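Long-range contacts in phenolpthiocerol synthesis type-I polyketide synthase ppsA (Mycobacterium bovis, PDB 7AKC), which probably helps build the lipid core of phthiocerols and phenolphthiocerols by adding malonyl or methylmalonyl units, and is represented here by its acyltransferase domain: residues A[110-114]-A[212-216]; A[243-247]-A[263-269]; A[270-275]-A[300-305]; A[229-234]-A[255-260]; A[149-154]-A[203-209]. All coordinates share one frame; numbering follows the deposited sequence.

Following the chain from the N terminus, contact 1 opens at 110-114, at the end of strand 107-110 of the parallel sheet, and closes about a hundred residues later at 212-216. Nested inside that loop, contact 5 pairs two strands of the smaller antiparallel sheet, and M150 touches A212 and P213 of contact 1. Contacts 4 and 2 come next and cross: 229-234 and 243-247 open in turn, then close at the start and end of helix 257-265. Contact 2 meets contact 1 through T244 with G110 and N266 with H214. Contact 3 follows in series, pairing the next two helices; F270 reaches back to H111. Contacts 3 and 4 lie on opposite sides of the chain's centre.

Contact 1: residues A[110-114]-A[212-216]; sequences GHSMG and APHNP
S112 OG and H214 NE2 sit 2.7 Å apart in a hydrogen bond, with the hydroxyl oxygen at the ring edge and in the plane of the imidazole. The OG is placed there by its torsion: it swings anti to the backbone N (chi1 178°) and leaves the turn toward 212-216. Apolar groups flank the bond. M113 bends at chi2 and chi3 so that its methyl CE comes back beside the imidazole, 3.8 Å from H214 CE1, approaching obliquely. The same M113 CE lies 4.0 Å from P213 CB, and that proline carbon in turn sits over one face of the H214 ring, displaced toward the rim.

Further out, N215 fixes the bend of the histidine loop. Its amide nitrogen, N215 ND2, gives hydrogen bonds to A212 O at 2.8 Å and to P213 O at 2.9 Å, rising above both carbonyl planes, while its OD1 takes the backbone N of A217. On the other segment, G114 N bonds H111 O at 2.8 Å and tightens the turn. The far imidazole nitrogen, H214 ND1, is hydrogen-bonded to N266 O, so both nitrogens of the ring are held and its rotation is set.

GHSMG fits the nucleophile elbow of this family: a sharp strand-to-helix turn in which S112 takes strained backbone angles (phi 53°, psi -129°). Its pairing with a buried histidine is consistent with the Ser-His dyad of acyltransferases, where the histidine activates the serine to take up the acyl group as an ester.

Contact 2: residues A[243-247]-A[263-269]; sequences STTYA and NMRNPVH
The loop that follows strand 240-242 docks here against the C-terminal end of helix 257-265 and the turn leading into helix 270-278, with T244 and T245 meeting N263, N266 and H269. T244 O carries two bonds from one residue. H269 N comes straight in to T244 O at 2.7 Å (173°), in the carbonyl plane and on a lone pair; H269 ND1 reaches T244 O at 3.0 Å from above that plane, along a more bent line. That grip sets the imidazole, and the Y246-A247 peptide lies across one of its faces, with A247 N 3.5 Å above the ring plane of H269, over its centre.

T245 is held at both ends. T245 O accepts from N266 ND2 at 2.9 Å, nearly straight and in the plane of the amide, though the donor stands above the carbonyl plane. T245 OG1 takes N263 ND2 at 2.8 Å and also bonds E115 OE1, while the methyl CG2 sits over the centre of the Y246 ring. Before it, S243 OG accepts from T245 N at 3.0 Å in an ST turn.

T244 OG1 is hydrogen-bonded to G110 O at the nucleophile elbow, and a water donates to the same hydroxyl at 2.7 Å. Amide, imidazole and backbone donors thus satisfy two consecutive carbonyls, so the loop should be held stiffly; through N266, whose O bonds H214, the network continues to the putative active-site histidine.

Contact 3: residues A[270-275]-A[300-305]; sequences FQQAIA and AIIDTL
I274 points at helix 300-305, and every branch of it finds something. I274 CB lies 4.0 Å from T304 CG2. From there the side chain forks: with CG1 beside the backbone N (chi1 -68°), I274 CG2 is sent anti to that nitrogen and into the opposite helix, where it meets L305 CG at 3.7 Å and T304 CG2 at 3.8 Å. The other branch stays closer to home, CG1 lying over one face of the F270 ring, toward its rim. At the tip, I274 CD1 reaches I301 CG1 at 3.9 Å, the two isoleucines crossing at about a right angle.

F270 closes the same end of the interface. F270 CZ touches I301 CG1 at 3.7 Å, while A300 CB sits at the ring edge near the plane, 4.1 Å from F270 CE2. On the flank away from the phenyl ring, the T304 methyl CG2 is set between backbone and side chains of the first helix: it packs 3.3 Å from Q271 O and also touches A275 CB and the Q271 CG methylene. Contact is therefore by van der Waals packing of aliphatic groups and one phenyl ring.

The short axes approach to 9.2 Å and cross at -66°. I274 lies between the contacts of F270 and those of A275. F288 of strand 287-290 touches I274, I301 and L305, so the pair sits against the parallel sheet. Helix 298-308 links strand 287-290 to its parallel neighbour 315-317, a beta-alpha-beta crossover of the alpha/beta-hydrolase-like core found in acyltransferases.

Contact 4: residues A[229-234]-A[255-260]; sequences LADLTP and FDAEHW
The indole of W260 meets L232 at its edge: the leucine methyl L232 CD1 lies near the ring plane, 3.8 Å from W260 CD1, the two side chains crossing at about a right angle. One face of the indole carries CD2 of the neighbouring H259, offset toward the rim. A weak, bent bond of 3.0 Å joins W260 NE1 to F255 O. That carbonyl is also approached by the proline ring, with P234 CB 3.6 Å from F255 O and its CG lying against the D256 backbone.

At the other end of the interface, A257 CB sits 3.4 Å from L229 O and 3.8 Å from L229 CB. L229 O also accepts L232 N, closing the type I turn that follows helix 222-228 and sets both leucines facing the helix start. Behind the leucines and W260 lies helix 127-141, which touches all three.

D256 caps the helix. Its carboxylate turns between backbone N and carbonyl (chi1 57°), letting D256 OD1 accept H259 N at 3.1 Å. The contact thus joins a type I beta turn to the start of helix 257-265, where D256 is a side-chain N-cap.

Contact 5: residues A[149-154]-A[203-209]; sequences GMALLE and FASRVNI
L152 O is gripped from several sides: S205 N donates to it at 2.9 Å, a water adds a second bond, and A204 CA lies 3.3 Å from L152 O in a CA-H...O contact. This is the antiparallel pairing of strands 148-153 and 204-207, the latter an outer strand of the four-stranded sheet that, as in related acyltransferases, belongs to the small ferredoxin-like subdomain. L152 and S205 form a hydrogen-bonded pair, with L152 N returning to S205 O at 2.8 Å nearly along the C=O axis. A151 with R206 and L153 with A204 are the non-hydrogen-bonded pairs beside it. Further along, E154 N bonds F203 O at 2.8 Å in an almost straight line, and V207 N bonds M150 O from above the carbonyl plane.

Side chains alternate between two faces. A151, A204 and R206 turn to helix 187-199, where the R206 guanidinium meets D191 in a salt bridge while its NE bonds N208 OD1 within the guanidinium plane. L153 shares this face, with L153 CD2 3.7 Å from A204 CB. On the opposite face, V207 CG2 packs against L152 CB at 4.0 Å, and M150 CB lies beside V207 CB.

Two waters finish the E154 end. One bridges L152 O and the E154 carboxylate, whose OE1 also bonds Q180; another links E154 O to F203 N. M150 N is buried without a partner in the model. The M150 chain bends at chi3 (108°), which brings M150 SD to 4.1 Å from I209 CD1, beyond the last paired residue of the second strand.

Contact 1: residues A[110-114]-A[212-216]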
# COMPACT_ATOMS: atom_id res chain seq x y z
N GLY A 110 -3.99 1.46 -4.92
CA GLY A 110 -3.70 0.40 -3.95
C GLY A 110 -2.39 0.74 -3.27
O GLY A 110 -1.40 1.03 -3.94
N HIS A 111 -2.37 0.66 -1.94
CA HIS A 111 -1.24 0.93 -1.06
C HIS A 111 -0.63 -0.42 -0.65
O HIS A 111 -1.34 -1.29 -0.13
CB HIS A 111 -1.78 1.68 0.15
CG HIS A 111 -0.86 1.85 1.31
ND1 HIS A 111 -0.67 0.83 2.25
CD2 HIS A 111 -0.21 2.96 1.74
CE1 HIS A 111 0.13 1.34 3.18
NE2 HIS A 111 0.44 2.61 2.90
N SER A 112 0.68 -0.60 -0.91
CA SER A 112 1.40 -1.80 -0.54
C SER A 112 0.68 -3.09 -1.07
O SER A 112 0.28 -3.12 -2.24
CB SER A 112 1.65 -1.81 0.98
OG SER A 112 2.32 -2.98 1.44
N MET A 113 0.43 -4.08 -0.23
CA MET A 113 -0.27 -5.30 -0.61
C MET A 113 -1.69 -5.04 -1.16
O MET A 113 -2.24 -5.89 -1.86
CB MET A 113 -0.27 -6.29 0.56
CG MET A 113 1.09 -6.48 1.21
SD MET A 113 2.23 -7.48 0.23
CE MET A 113 3.23 -6.15 -0.61
N GLY A 114 -2.24 -3.85 -0.93
CA GLY A 114 -3.55 -3.43 -1.40
C GLY A 114 -3.65 -3.23 -2.91
O GLY A 114 -4.75 -3.12 -3.44
N ALA A 212 7.19 -7.87 7.09
CA ALA A 212 7.47 -6.52 6.56
C ALA A 212 7.91 -6.61 5.10
O ALA A 212 8.94 -7.19 4.82
CB ALA A 212 8.49 -5.82 7.40
N PRO A 213 7.14 -6.03 4.17
CA PRO A 213 7.57 -5.99 2.81
C PRO A 213 8.34 -4.68 2.56
O PRO A 213 8.68 -4.02 3.50
CB PRO A 213 6.22 -6.07 2.07
CG PRO A 213 5.14 -5.73 3.07
CD PRO A 213 5.84 -5.41 4.37
N HIS A 214 8.63 -4.36 1.30
CA HIS A 214 9.26 -3.07 0.93
C HIS A 214 10.63 -2.89 1.57
O HIS A 214 10.95 -1.77 1.97
CB HIS A 214 8.28 -1.91 1.13
CG HIS A 214 6.91 -2.30 0.71
ND1 HIS A 214 6.63 -2.68 -0.58
CD2 HIS A 214 5.77 -2.43 1.41
CE1 HIS A 214 5.36 -3.01 -0.66
NE2 HIS A 214 4.83 -2.87 0.53
N ASN A 215 11.41 -3.96 1.58
CA ASN A 215 12.78 -3.92 2.16
C ASN A 215 13.59 -5.07 1.55
O ASN A 215 12.99 -5.95 0.97
CB ASN A 215 12.73 -3.85 3.69
CG ASN A 215 12.31 -5.16 4.32
OD1 ASN A 215 13.14 -6.01 4.59
ND2 ASN A 215 11.02 -5.32 4.57
N PRO A 216 14.94 -5.07 1.67
CA PRO A 216 15.77 -6.10 1.04
C PRO A 216 15.48 -7.57 1.37
O PRO A 216 15.91 -8.41 0.65
CB PRO A 216 17.19 -5.73 1.51
CG PRO A 216 17.13 -4.25 1.69
CD PRO A 216 15.76 -4.04 2.30

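Contact 2: residues A[243-247]-A[263-269]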
# COMPACT_ATOMS: atom_id res chain seq x y z
N SER A 243 -0.64 3.12 -10.05
CA SER A 243 0.16 2.19 -9.25
C SER A 243 1.02 2.96 -8.25
O SER A 243 1.50 4.05 -8.55
CB SER A 243 1.09 1.40 -10.16
OG SER A 243 1.90 0.49 -9.45
N THR A 244 1.26 2.37 -7.09
CA THR A 244 2.18 2.93 -6.11
C THR A 244 3.54 2.18 -6.17
O THR A 244 4.44 2.43 -5.34
CB THR A 244 1.56 2.80 -4.70
OG1 THR A 244 1.25 1.42 -4.39
CG2 THR A 244 0.32 3.73 -4.52
N THR A 245 3.72 1.29 -7.14
CA THR A 245 4.92 0.50 -7.27
C THR A 245 6.16 1.24 -7.76
O THR A 245 7.29 0.96 -7.26
CB THR A 245 4.63 -0.71 -8.16
OG1 THR A 245 3.66 -1.53 -7.49
CG2 THR A 245 5.89 -1.53 -8.47
N TYR A 246 5.96 2.14 -8.72
CA TYR A 246 7.09 2.82 -9.38
C TYR A 246 7.18 4.31 -9.06
O TYR A 246 6.15 4.97 -8.90
CB TYR A 246 6.97 2.64 -10.90
CG TYR A 246 6.72 1.22 -11.34
CD1 TYR A 246 7.78 0.34 -11.51
CD2 TYR A 246 5.45 0.76 -11.61
CE1 TYR A 246 7.57 -0.96 -11.91
CE2 TYR A 246 5.22 -0.54 -12.01
CZ TYR A 246 6.28 -1.41 -12.16
OH TYR A 246 6.08 -2.69 -12.56
N ALA A 247 8.41 4.81 -8.99
CA ALA A 247 8.61 6.24 -8.77
C ALA A 247 8.08 7.03 -9.98
O ALA A 247 7.64 8.16 -9.81
CB ALA A 247 10.11 6.56 -8.58
N ASN A 263 6.58 -5.01 -6.90
CA ASN A 263 5.71 -4.30 -5.96
C ASN A 263 6.00 -4.65 -4.49
O ASN A 263 6.00 -3.77 -3.63
CB ASN A 263 4.23 -4.54 -6.32
CG ASN A 263 3.28 -4.17 -5.22
OD1 ASN A 263 2.95 -5.01 -4.36
ND2 ASN A 263 2.91 -2.90 -5.16
N MET A 264 6.28 -5.92 -4.24
CA MET A 264 6.54 -6.38 -2.85
C MET A 264 7.89 -5.85 -2.32
O MET A 264 8.01 -5.75 -1.10
CB MET A 264 6.50 -7.91 -2.77
CG MET A 264 7.72 -8.60 -3.33
SD MET A 264 7.49 -10.38 -3.43
CE MET A 264 6.86 -10.72 -1.79
N ARG A 265 8.83 -5.51 -3.19
CA ARG A 265 10.18 -5.05 -2.76
C ARG A 265 10.27 -3.52 -2.80
O ARG A 265 10.82 -2.94 -1.86
CB ARG A 265 11.25 -5.63 -3.68
CG ARG A 265 12.64 -5.04 -3.53
CD ARG A 265 13.17 -5.19 -2.12
NE ARG A 265 14.47 -4.56 -1.98
CZ ARG A 265 14.66 -3.31 -1.59
NH1 ARG A 265 13.63 -2.53 -1.29
NH2 ARG A 265 15.88 -2.83 -1.50
N ASN A 266 9.74 -2.91 -3.87
CA ASN A 266 9.90 -1.47 -4.01
C ASN A 266 9.23 -0.70 -2.89
O ASN A 266 8.23 -1.16 -2.33
CB ASN A 266 9.26 -1.01 -5.33
CG ASN A 266 10.14 -1.15 -6.54
OD1 ASN A 266 11.21 -1.77 -6.50
ND2 ASN A 266 9.67 -0.63 -7.66
N PRO A 267 9.69 0.53 -2.62
CA PRO A 267 8.93 1.41 -1.73
C PRO A 267 7.50 1.63 -2.29
O PRO A 267 7.21 1.40 -3.48
CB PRO A 267 9.67 2.76 -1.79
CG PRO A 267 10.87 2.55 -2.53
CD PRO A 267 10.84 1.22 -3.23
N VAL A 268 6.60 2.02 -1.41
CA VAL A 268 5.18 2.27 -1.78
C VAL A 268 5.05 3.78 -2.02
O VAL A 268 5.19 4.57 -1.07
CB VAL A 268 4.26 1.86 -0.63
CG1 VAL A 268 2.81 2.22 -0.97
CG2 VAL A 268 4.42 0.38 -0.28
N HIS A 269 4.84 4.18 -3.29
CA HIS A 269 4.79 5.60 -3.69
C HIS A 269 3.40 6.16 -3.48
O HIS A 269 2.72 6.55 -4.42
CB HIS A 269 5.32 5.74 -5.16
CG HIS A 269 6.73 5.25 -5.32
ND1 HIS A 269 7.03 3.91 -5.54
CD2 HIS A 269 7.90 5.93 -5.15
CE1 HIS A 269 8.36 3.82 -5.56
NE2 HIS A 269 8.92 5.02 -5.37
O HOH W 1 2.80 -0.54 -3.30

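Contact 3: residues A[270-275]-A[300-305]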
# COMPACT_ATOMS: atom_id res chain seq x y z
N PHE A 270 2.90 6.08 -2.23
CA PHE A 270 1.52 6.45 -1.91
C PHE A 270 1.28 7.92 -2.03
O PHE A 270 0.35 8.34 -2.74
CB PHE A 270 1.19 5.94 -0.50
CG PHE A 270 -0.26 6.15 -0.14
CD1 PHE A 270 -1.27 5.48 -0.82
CD2 PHE A 270 -0.62 7.02 0.87
CE1 PHE A 270 -2.61 5.67 -0.49
CE2 PHE A 270 -1.96 7.27 1.16
CZ PHE A 270 -2.96 6.58 0.48
N GLN A 271 2.13 8.76 -1.36
CA GLN A 271 1.97 10.20 -1.51
C GLN A 271 1.94 10.66 -3.00
O GLN A 271 1.10 11.46 -3.41
CB GLN A 271 3.15 10.86 -0.80
CG GLN A 271 3.18 12.37 -1.04
CD GLN A 271 4.42 12.99 -0.47
OE1 GLN A 271 4.99 12.53 0.51
NE2 GLN A 271 4.87 14.07 -1.12
N GLN A 272 2.84 10.11 -3.80
CA GLN A 272 2.97 10.47 -5.20
C GLN A 272 1.72 10.08 -5.98
O GLN A 272 1.28 10.86 -6.81
CB GLN A 272 4.21 9.80 -5.83
CG GLN A 272 5.57 10.20 -5.21
CD GLN A 272 5.97 9.38 -3.99
OE1 GLN A 272 5.19 8.64 -3.40
NE2 GLN A 272 7.24 9.47 -3.63
N ALA A 273 1.14 8.88 -5.71
CA ALA A 273 -0.08 8.48 -6.41
C ALA A 273 -1.27 9.37 -6.00
O ALA A 273 -2.03 9.82 -6.85
CB ALA A 273 -0.39 7.01 -6.13
N ILE A 274 -1.44 9.63 -4.69
CA ILE A 274 -2.54 10.49 -4.22
C ILE A 274 -2.40 11.91 -4.83
O ILE A 274 -3.37 12.48 -5.31
CB ILE A 274 -2.47 10.58 -2.66
CG1 ILE A 274 -2.83 9.22 -2.00
CG2 ILE A 274 -3.38 11.70 -2.11
CD1 ILE A 274 -4.33 8.71 -2.32
N ALA A 275 -1.20 12.49 -4.80
CA ALA A 275 -0.94 13.82 -5.35
C ALA A 275 -1.29 13.88 -6.83
O ALA A 275 -1.85 14.87 -7.31
CB ALA A 275 0.52 14.20 -5.16
N ALA A 300 -3.22 10.66 5.99
CA ALA A 300 -2.14 10.70 4.99
C ALA A 300 -2.63 11.27 3.68
O ALA A 300 -1.90 12.01 3.01
CB ALA A 300 -1.57 9.31 4.75
N ILE A 301 -3.87 10.91 3.29
CA ILE A 301 -4.46 11.42 2.06
C ILE A 301 -4.59 12.94 2.11
O ILE A 301 -4.11 13.63 1.20
CB ILE A 301 -5.79 10.67 1.80
CG1 ILE A 301 -5.46 9.22 1.38
CG2 ILE A 301 -6.70 11.41 0.82
CD1 ILE A 301 -6.68 8.20 1.33
N ILE A 302 -5.21 13.45 3.19
CA ILE A 302 -5.44 14.87 3.40
C ILE A 302 -4.13 15.63 3.51
O ILE A 302 -4.00 16.69 2.91
CB ILE A 302 -6.31 15.12 4.64
CG1 ILE A 302 -7.62 14.35 4.55
CG2 ILE A 302 -6.56 16.59 4.84
CD1 ILE A 302 -8.32 14.20 5.88
N ASP A 303 -3.15 15.10 4.28
CA ASP A 303 -1.87 15.78 4.44
C ASP A 303 -1.18 15.94 3.08
O ASP A 303 -0.74 17.04 2.76
CB ASP A 303 -0.96 15.01 5.41
CG ASP A 303 -1.41 15.04 6.87
OD1 ASP A 303 -2.25 15.90 7.21
OD2 ASP A 303 -0.91 14.20 7.67
N THR A 304 -1.19 14.89 2.23
CA THR A 304 -0.58 14.96 0.90
C THR A 304 -1.29 16.02 0.01
O THR A 304 -0.64 16.85 -0.64
CB THR A 304 -0.63 13.58 0.22
OG1 THR A 304 0.31 12.77 0.90
CG2 THR A 304 -0.26 13.65 -1.33
N LEU A 305 -2.63 15.97 -0.00
CA LEU A 305 -3.40 16.86 -0.88
C LEU A 305 -3.37 18.30 -0.45
O LEU A 305 -3.38 19.19 -1.30
CB LEU A 305 -4.84 16.37 -0.99
CG LEU A 305 -4.95 15.02 -1.71
CD1 LEU A 305 -6.28 14.35 -1.48
CD2 LEU A 305 -4.62 15.12 -3.18

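Contact 4: residues A[229-234]-A[255-260]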
# COMPACT_ATOMS: atom_id res chain seq x y z
N LEU A 229 3.87 -17.26 -10.60
CA LEU A 229 2.84 -16.44 -11.23
C LEU A 229 3.11 -16.22 -12.74
O LEU A 229 2.51 -15.34 -13.33
CB LEU A 229 2.72 -15.09 -10.52
CG LEU A 229 2.31 -15.13 -9.06
CD1 LEU A 229 2.72 -13.85 -8.35
CD2 LEU A 229 0.84 -15.34 -8.90
N ALA A 230 3.99 -17.05 -13.35
CA ALA A 230 4.34 -16.94 -14.77
C ALA A 230 3.16 -16.90 -15.73
O ALA A 230 3.16 -16.07 -16.65
CB ALA A 230 5.29 -18.05 -15.17
N ASP A 231 2.14 -17.72 -15.49
CA ASP A 231 0.99 -17.77 -16.40
C ASP A 231 -0.11 -16.75 -16.10
O ASP A 231 -1.22 -16.92 -16.61
CB ASP A 231 0.39 -19.18 -16.50
CG ASP A 231 -0.20 -19.70 -15.21
OD1 ASP A 231 0.19 -19.22 -14.13
OD2 ASP A 231 -1.06 -20.62 -15.28
N LEU A 232 0.18 -15.68 -15.34
CA LEU A 232 -0.83 -14.64 -15.10
C LEU A 232 -1.15 -13.95 -16.40
O LEU A 232 -0.22 -13.62 -17.14
CB LEU A 232 -0.34 -13.57 -14.11
CG LEU A 232 -0.70 -13.76 -12.66
CD1 LEU A 232 -0.35 -12.52 -11.88
CD2 LEU A 232 -2.17 -14.09 -12.46
N THR A 233 -2.43 -13.72 -16.69
CA THR A 233 -2.81 -13.03 -17.91
C THR A 233 -3.54 -11.75 -17.60
O THR A 233 -4.77 -11.66 -17.75
CB THR A 233 -3.63 -13.93 -18.85
OG1 THR A 233 -4.87 -14.29 -18.24
CG2 THR A 233 -2.87 -15.17 -19.30
N PRO A 234 -2.78 -10.70 -17.22
CA PRO A 234 -3.42 -9.43 -16.94
C PRO A 234 -3.96 -8.79 -18.21
O PRO A 234 -3.48 -9.04 -19.32
CB PRO A 234 -2.29 -8.58 -16.35
CG PRO A 234 -1.06 -9.14 -16.96
CD PRO A 234 -1.31 -10.62 -17.07
N PHE A 255 0.12 -5.65 -15.09
CA PHE A 255 -0.01 -6.24 -13.76
C PHE A 255 0.34 -7.74 -13.72
O PHE A 255 -0.43 -8.55 -13.21
CB PHE A 255 -1.39 -5.95 -13.18
CG PHE A 255 -1.53 -4.47 -12.89
CD1 PHE A 255 -1.00 -3.93 -11.73
CD2 PHE A 255 -2.11 -3.61 -13.81
CE1 PHE A 255 -1.10 -2.57 -11.48
CE2 PHE A 255 -2.20 -2.25 -13.55
CZ PHE A 255 -1.70 -1.74 -12.38
N ASP A 256 1.53 -8.10 -14.22
CA ASP A 256 2.00 -9.48 -14.33
C ASP A 256 2.90 -9.91 -13.16
O ASP A 256 3.08 -9.14 -12.21
CB ASP A 256 2.72 -9.66 -15.70
CG ASP A 256 3.90 -8.71 -15.91
OD1 ASP A 256 4.29 -8.01 -14.93
OD2 ASP A 256 4.43 -8.65 -17.05
N ALA A 257 3.48 -11.14 -13.23
CA ALA A 257 4.39 -11.70 -12.23
C ALA A 257 5.52 -10.74 -11.85
O ALA A 257 5.78 -10.56 -10.66
CB ALA A 257 4.96 -13.03 -12.72
N GLU A 258 6.16 -10.11 -12.86
CA GLU A 258 7.24 -9.15 -12.67
C GLU A 258 6.74 -7.96 -11.86
O GLU A 258 7.43 -7.56 -10.91
CB GLU A 258 7.87 -8.71 -14.01
CG GLU A 258 9.13 -7.88 -13.81
CD GLU A 258 10.23 -8.54 -13.00
OE1 GLU A 258 10.96 -9.37 -13.58
OE2 GLU A 258 10.36 -8.23 -11.79
N HIS A 259 5.54 -7.44 -12.19
CA HIS A 259 4.92 -6.36 -11.43
C HIS A 259 4.73 -6.75 -9.95
O HIS A 259 5.07 -5.95 -9.09
CB HIS A 259 3.58 -5.93 -12.02
CG HIS A 259 2.98 -4.77 -11.27
ND1 HIS A 259 3.42 -3.48 -11.48
CD2 HIS A 259 2.05 -4.76 -10.29
CE1 HIS A 259 2.73 -2.72 -10.64
NE2 HIS A 259 1.88 -3.46 -9.91
N TRP A 260 4.17 -7.94 -9.65
CA TRP A 260 3.95 -8.32 -8.23
C TRP A 260 5.24 -8.60 -7.47
O TRP A 260 5.36 -8.19 -6.31
CB TRP A 260 2.93 -9.47 -8.12
CG TRP A 260 1.62 -9.09 -8.77
CD1 TRP A 260 1.06 -9.65 -9.89
CD2 TRP A 260 0.79 -7.97 -8.42
NE1 TRP A 260 -0.08 -8.96 -10.25
CE2 TRP A 260 -0.27 -7.92 -9.36
CE3 TRP A 260 0.86 -6.98 -7.43
CZ2 TRP A 260 -1.23 -6.91 -9.34
CZ3 TRP A 260 -0.12 -6.01 -7.39
CH2 TRP A 260 -1.14 -5.97 -8.35

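Contact 5: residues A[149-154]-A[203-209]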
# COMPACT_ATOMS: atom_id res chain seq x y z
N GLY A 149 10.13 -5.50 10.72
CA GLY A 149 9.18 -4.56 11.29
C GLY A 149 9.19 -3.27 10.49
O GLY A 149 9.92 -3.14 9.51
N MET A 150 8.24 -2.41 10.81
CA MET A 150 8.15 -1.11 10.16
C MET A 150 8.03 -0.03 11.22
O MET A 150 7.61 -0.31 12.33
CB MET A 150 6.97 -1.06 9.19
CG MET A 150 7.16 -2.05 8.05
SD MET A 150 5.78 -2.14 6.89
CE MET A 150 6.47 -1.36 5.51
N ALA A 151 8.38 1.22 10.87
CA ALA A 151 8.20 2.32 11.83
C ALA A 151 7.71 3.53 11.05
O ALA A 151 8.25 3.83 9.99
CB ALA A 151 9.50 2.66 12.56
N LEU A 152 6.73 4.22 11.62
CA LEU A 152 6.19 5.46 11.08
C LEU A 152 7.00 6.57 11.70
O LEU A 152 7.00 6.72 12.94
CB LEU A 152 4.72 5.60 11.48
CG LEU A 152 4.06 6.93 11.05
CD1 LEU A 152 4.12 7.13 9.51
CD2 LEU A 152 2.62 7.03 11.60
N LEU A 153 7.72 7.33 10.88
CA LEU A 153 8.56 8.41 11.38
C LEU A 153 7.97 9.76 11.00
O LEU A 153 7.52 9.95 9.85
CB LEU A 153 9.96 8.30 10.73
CG LEU A 153 10.63 6.92 10.78
CD1 LEU A 153 12.00 6.98 10.17
CD2 LEU A 153 10.68 6.36 12.20
N GLU A 154 8.02 10.74 11.92
CA GLU A 154 7.55 12.08 11.61
C GLU A 154 8.77 12.85 11.06
O GLU A 154 9.29 13.82 11.66
CB GLU A 154 6.87 12.76 12.83
CG GLU A 154 5.75 11.93 13.45
CD GLU A 154 4.58 11.50 12.59
OE1 GLU A 154 4.20 12.26 11.66
OE2 GLU A 154 4.02 10.40 12.84
N PHE A 203 9.61 12.33 16.41
CA PHE A 203 8.61 11.29 16.70
C PHE A 203 8.66 10.05 15.80
O PHE A 203 8.81 10.15 14.59
CB PHE A 203 7.21 11.87 16.68
CG PHE A 203 7.11 13.05 17.61
CD1 PHE A 203 6.94 12.86 18.97
CD2 PHE A 203 7.25 14.34 17.14
CE1 PHE A 203 6.88 13.94 19.84
CE2 PHE A 203 7.21 15.43 18.02
CZ PHE A 203 7.02 15.22 19.37
N ALA A 204 8.44 8.90 16.41
CA ALA A 204 8.50 7.63 15.71
C ALA A 204 7.63 6.60 16.43
O ALA A 204 7.56 6.62 17.66
CB ALA A 204 9.93 7.15 15.69
N SER A 205 7.02 5.67 15.67
CA SER A 205 6.22 4.62 16.30
C SER A 205 6.26 3.34 15.50
O SER A 205 6.37 3.39 14.27
CB SER A 205 4.77 5.06 16.50
OG SER A 205 4.11 5.29 15.27
N ARG A 206 6.17 2.19 16.17
CA ARG A 206 6.18 0.90 15.51
C ARG A 206 4.89 0.67 14.73
O ARG A 206 3.80 1.00 15.21
CB ARG A 206 6.33 -0.25 16.54
CG ARG A 206 7.77 -0.57 16.76
CD ARG A 206 7.96 -1.89 17.45
NE ARG A 206 7.61 -2.99 16.56
CZ ARG A 206 8.46 -3.60 15.73
NH1 ARG A 206 9.73 -3.21 15.68
NH2 ARG A 206 8.05 -4.61 14.98
N VAL A 207 5.01 0.05 13.57
CA VAL A 207 3.85 -0.34 12.79
C VAL A 207 3.91 -1.86 12.79
O VAL A 207 4.78 -2.43 12.13
CB VAL A 207 3.89 0.23 11.35
CG1 VAL A 207 2.76 -0.35 10.51
CG2 VAL A 207 3.80 1.76 11.37
N ASN A 208 3.09 -2.52 13.61
CA ASN A 208 3.13 -3.99 13.71
C ASN A 208 2.52 -4.65 12.47
O ASN A 208 1.45 -4.23 12.04
CB ASN A 208 2.50 -4.49 15.02
CG ASN A 208 3.26 -3.99 16.23
OD1 ASN A 208 4.50 -3.94 16.26
ND2 ASN A 208 2.53 -3.61 17.27
N ILE A 209 3.21 -5.64 11.89
CA ILE A 209 2.82 -6.33 10.64
C ILE A 209 3.32 -7.78 10.65
O ILE A 209 4.38 -8.06 11.19
CB ILE A 209 3.41 -5.53 9.42
CG1 ILE A 209 2.82 -6.03 8.10
CG2 ILE A 209 4.95 -5.54 9.41
CD1 ILE A 209 2.82 -4.92 6.93
O HOH W 2 4.90 8.42 14.28
O HOH W 3 9.50 14.36 14.30